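Local structure of iron-regulated outer membrane protein (Neisseria meningitidis, 4B7O) at residues A[475-480]-A[526-531]; A[533-538]-A[564-569]. The protein is a TonB-dependent iron transporter of the outer membrane, probably taking up iron-siderophore complexes through a plugged beta barrel. One frame throughout, in Å; residues are numbered along the deposited sequence.

Contact 1: A[475-480]-A[526-531]; sequences DGKTVS and ISIADG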
# COMPACT_ATOMS: atom_id res chain seq x y z
N ASP A 475 -15.77 8.85 21.97
CA ASP A 475 -16.72 9.24 23.02
C ASP A 475 -17.16 8.03 23.82
O ASP A 475 -18.20 8.06 24.47
CB ASP A 475 -17.93 9.99 22.43
CG ASP A 475 -18.62 9.22 21.31
OD1 ASP A 475 -18.30 8.01 21.10
OD2 ASP A 475 -19.52 9.82 20.66
N GLY A 476 -16.36 6.96 23.79
CA GLY A 476 -16.72 5.71 24.47
C GLY A 476 -17.79 4.86 23.80
O GLY A 476 -17.99 3.72 24.18
N LYS A 477 -18.48 5.43 22.80
CA LYS A 477 -19.59 4.75 22.10
C LYS A 477 -19.14 3.60 21.21
O LYS A 477 -18.30 3.77 20.30
CB LYS A 477 -20.41 5.74 21.28
CG LYS A 477 -21.54 5.06 20.51
CD LYS A 477 -22.10 6.04 19.49
CE LYS A 477 -23.51 5.70 19.02
NZ LYS A 477 -23.88 6.78 18.04
N THR A 478 -19.70 2.43 21.50
CA THR A 478 -19.37 1.18 20.82
C THR A 478 -20.38 0.83 19.75
O THR A 478 -21.45 1.43 19.70
CB THR A 478 -19.25 0.07 21.81
OG1 THR A 478 -18.09 0.35 22.58
CG2 THR A 478 -19.04 -1.22 21.15
N VAL A 479 -20.01 -0.08 18.86
CA VAL A 479 -20.92 -0.60 17.84
C VAL A 479 -20.19 -1.71 17.17
O VAL A 479 -19.02 -1.53 16.80
CB VAL A 479 -21.22 0.39 16.73
CG1 VAL A 479 -21.94 -0.33 15.60
CG2 VAL A 479 -22.02 1.57 17.27
N SER A 480 -20.88 -2.85 17.05
CA SER A 480 -20.41 -4.06 16.40
C SER A 480 -21.22 -4.50 15.17
O SER A 480 -22.29 -3.94 14.84
CB SER A 480 -20.36 -5.23 17.37
OG SER A 480 -19.47 -4.98 18.44
N ILE A 526 -16.58 12.93 16.91
CA ILE A 526 -16.72 12.00 15.80
C ILE A 526 -17.16 10.69 16.36
O ILE A 526 -16.34 9.90 16.87
CB ILE A 526 -15.39 11.72 15.09
CG1 ILE A 526 -14.77 13.00 14.50
CG2 ILE A 526 -15.60 10.60 14.07
CD1 ILE A 526 -15.57 13.70 13.42
N SER A 527 -18.46 10.45 16.24
CA SER A 527 -19.06 9.22 16.73
C SER A 527 -19.29 8.15 15.60
O SER A 527 -18.81 8.28 14.46
CB SER A 527 -20.37 9.58 17.46
OG SER A 527 -20.75 8.53 18.36
N ILE A 528 -20.02 7.10 15.92
CA ILE A 528 -20.46 6.15 14.92
C ILE A 528 -21.95 5.91 15.15
O ILE A 528 -22.37 5.74 16.29
CB ILE A 528 -19.68 4.85 15.06
CG1 ILE A 528 -20.07 3.85 13.96
CG2 ILE A 528 -19.83 4.30 16.46
CD1 ILE A 528 -19.12 2.67 13.87
N ALA A 529 -22.74 5.90 14.07
CA ALA A 529 -24.19 5.71 14.16
C ALA A 529 -24.55 4.32 14.65
O ALA A 529 -23.73 3.41 14.63
CB ALA A 529 -24.83 6.01 12.84
N ASP A 530 -25.77 4.16 15.14
CA ASP A 530 -26.27 2.83 15.56
C ASP A 530 -26.39 1.84 14.40
O ASP A 530 -26.82 2.21 13.29
CB ASP A 530 -27.65 2.96 16.23
CG ASP A 530 -27.55 3.16 17.75
OD1 ASP A 530 -26.72 2.47 18.42
OD2 ASP A 530 -28.32 4.02 18.26
N GLY A 531 -26.06 0.58 14.68
CA GLY A 531 -26.10 -0.50 13.69
C GLY A 531 -25.38 -0.28 12.35
O GLY A 531 -25.66 -0.99 11.40

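Contact 2: A[533-538]-A[564-569]; sequences KAERAR and DALANP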
# COMPACT_ATOMS: atom_id res chain seq x y z
N LYS A 533 -22.87 -0.87 9.56
CA LYS A 533 -22.25 -2.16 9.20
C LYS A 533 -20.91 -1.95 8.47
O LYS A 533 -20.59 -0.82 8.02
CB LYS A 533 -23.17 -2.93 8.22
CG LYS A 533 -24.70 -2.79 8.41
CD LYS A 533 -25.29 -4.07 8.97
CE LYS A 533 -26.24 -3.78 10.13
NZ LYS A 533 -27.28 -2.73 9.83
N ALA A 534 -20.18 -3.05 8.33
CA ALA A 534 -19.02 -3.19 7.41
C ALA A 534 -19.38 -3.05 5.93
O ALA A 534 -20.45 -3.47 5.51
CB ALA A 534 -18.29 -4.49 7.62
N GLU A 535 -18.48 -2.44 5.17
CA GLU A 535 -18.54 -2.35 3.72
C GLU A 535 -18.44 -3.74 3.18
O GLU A 535 -17.52 -4.50 3.56
CB GLU A 535 -17.34 -1.58 3.22
CG GLU A 535 -17.56 -0.09 3.20
CD GLU A 535 -16.28 0.68 2.87
OE1 GLU A 535 -15.18 0.05 2.89
OE2 GLU A 535 -16.38 1.90 2.56
N ARG A 536 -19.31 -4.08 2.25
CA ARG A 536 -19.34 -5.48 1.74
C ARG A 536 -19.10 -5.56 0.23
O ARG A 536 -19.83 -4.98 -0.57
CB ARG A 536 -20.62 -6.22 2.16
CG ARG A 536 -20.50 -7.72 2.04
CD ARG A 536 -21.32 -8.43 3.07
NE ARG A 536 -21.24 -9.89 2.95
CZ ARG A 536 -22.07 -10.61 2.19
NH1 ARG A 536 -23.01 -9.98 1.46
NH2 ARG A 536 -21.94 -11.94 2.16
N ALA A 537 -18.01 -6.20 -0.14
CA ALA A 537 -17.65 -6.22 -1.55
C ALA A 537 -18.07 -7.56 -2.13
O ALA A 537 -17.94 -8.62 -1.47
CB ALA A 537 -16.13 -6.05 -1.71
N ARG A 538 -18.58 -7.52 -3.36
CA ARG A 538 -18.68 -8.74 -4.15
C ARG A 538 -17.82 -8.58 -5.39
O ARG A 538 -18.08 -7.70 -6.17
CB ARG A 538 -20.14 -9.01 -4.54
CG ARG A 538 -20.37 -10.43 -5.06
CD ARG A 538 -21.82 -10.63 -5.54
NE ARG A 538 -22.32 -9.65 -6.51
CZ ARG A 538 -23.38 -9.87 -7.31
NH1 ARG A 538 -24.00 -11.05 -7.27
NH2 ARG A 538 -23.82 -8.94 -8.16
N ASP A 564 -22.82 -0.58 1.23
CA ASP A 564 -22.63 0.08 2.49
C ASP A 564 -21.28 0.80 2.62
O ASP A 564 -20.64 0.70 3.64
CB ASP A 564 -22.81 -0.93 3.60
CG ASP A 564 -24.26 -1.36 3.78
OD1 ASP A 564 -25.19 -0.58 3.41
OD2 ASP A 564 -24.45 -2.49 4.32
N ALA A 565 -20.86 1.50 1.58
CA ALA A 565 -19.60 2.26 1.65
C ALA A 565 -19.70 3.32 2.72
O ALA A 565 -20.76 3.93 2.90
CB ALA A 565 -19.34 2.91 0.31
N LEU A 566 -18.59 3.57 3.42
CA LEU A 566 -18.53 4.69 4.38
C LEU A 566 -17.54 5.74 3.97
O LEU A 566 -16.40 5.45 3.55
CB LEU A 566 -18.19 4.23 5.79
CG LEU A 566 -18.86 2.98 6.34
CD1 LEU A 566 -17.94 1.82 6.11
CD2 LEU A 566 -19.03 3.14 7.83
N ALA A 567 -17.95 6.98 4.12
CA ALA A 567 -17.01 8.03 3.87
C ALA A 567 -17.02 9.08 5.01
O ALA A 567 -16.32 8.93 6.00
CB ALA A 567 -17.29 8.64 2.51
N ASN A 568 -17.80 10.14 4.84
CA ASN A 568 -17.97 11.16 5.87
C ASN A 568 -19.04 10.71 6.91
O ASN A 568 -19.86 9.80 6.65
CB ASN A 568 -18.40 12.50 5.23
CG ASN A 568 -17.33 13.09 4.32
OD1 ASN A 568 -16.15 13.03 4.62
ND2 ASN A 568 -17.75 13.68 3.22
N PRO A 569 -19.01 11.34 8.10
CA PRO A 569 -20.03 11.12 9.15
C PRO A 569 -21.25 12.06 8.95
O PRO A 569 -21.07 13.18 8.42
CB PRO A 569 -19.26 11.42 10.46
CG PRO A 569 -17.84 11.82 10.06
CD PRO A 569 -17.87 12.16 8.58

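Contact 1: A[475-480]-A[526-531]
Ser527 is the first residue of 526-531 to meet the other segment, and it does so through its hydroxyl. Its OG lies anti to the backbone N (chi1 -159°), which carries it across to Asp475, where it donates to the syn lone pair of OD2 over 2.9 Å. The other carboxylate oxygen, Asp475 OD1, accepts the backbone N of Lys477 at 3.1 Å from above the carboxylate plane. That bond closes an Asx turn, and Thr473 OG1 also bonds OD1, so both oxygens of the aspartate are engaged. The methylene chain of Lys477 runs extended past Ser527, with CD 3.0 Å from OG. At Ile528 the backbone carbonyl receives the tip of this lysine: NZ donates to O, modelled at 2.5 Å, too short to be taken literally. The side chain of Ile528 turns to Val479 instead, CG2 against CG2 at 3.6 Å. The same Val479 CG2 touches Ala529 O, also at 3.6 Å. Farther on, the carboxylate of Asp530 lies near Lys477 without touching its charged end, OD1 5.2 Å from NZ, and Glu580 makes a weak, long ion pair with the same ammonium. Strand 525-528 has its backbone partners in strand 578-600, whereas Val479 bonds Val471 of the neighbouring barrel strand. The two segments run nearly parallel, 17° apart, yet no backbone-to-backbone hydrogen bond joins them; every contact involves a side chain. The two carboxylates near the ammonium, Asp530 and Glu580, would probably favour its charged form.

Contact 2: A[533-538]-A[564-569]
Glu535 reaches over the corner of the chain at Asp564 and lays its stem and OE2 against 564-566. Its CB starts 4.0 Å from Asp564 O. With CG anti to the carbonyl carbon (chi1 -87°), the next methylene comes closer to that carbonyl: Glu535 CG stands 3.2 Å from Asp564 O and 3.5 Å from Leu566 CD1, so one carbon packs against a polar atom and a methyl together. Around this point the hairpin of strands 535-547 and 551-567, part of the wall of the TonB-dependent receptor barrel, is giving up its regular pairing. Arg536 still bonds Lys563 through the backbone, but one residue earlier, at Glu535, a carboxylate takes over as the bridge. CD passes 3.8 Å from Leu566 CD1, whose methyl lies obliquely across the glutamate stem. At the tip, Glu535 OE2 rests 3.4 Å from Ala565 CA. The same Glu535 OE2 accepts the backbone N of Leu566 at 2.9 Å, nearly straight at 165°, on the anti side and 19° out of the carboxylate plane. OE1 forms a salt bridge with Arg512, which gives the carboxylate a grip at both oxygens and should fix its rotation; the arginine probably also stabilises its negative charge. Beside this, Lys533 CG lies 4.1 Å from Asp564 OD2, while the lysine ammonium bonds Gly531 O. Asn583 ND2 from strand 578-600 bonds both Lys533 O and Asp564 O, bridging the two segments.

From the N terminus, the chain enters strand 478-493 at the first segment of contact 1, runs through strand 498-509 and on to strand 525-528, where contact 1 closes a loop across 45 intervening residues. After a single intervening residue it begins contact 2, whose loop is largely the hairpin of strands 535-547 and 551-567. The two loops therefore follow in series, neither nested nor crossed. The centres of contact 1 and contact 2 lie about 15 Å apart, and the two meet just at their adjoining ends, where Lys533 bonds Gly531 O. Contact 1 holds the short strand 525-528 beside the start of strand 478-493; contact 2 joins the two strands at the open end of the hairpin. Strand 578-600 pairs with both strand 525-528 and strand 551-567.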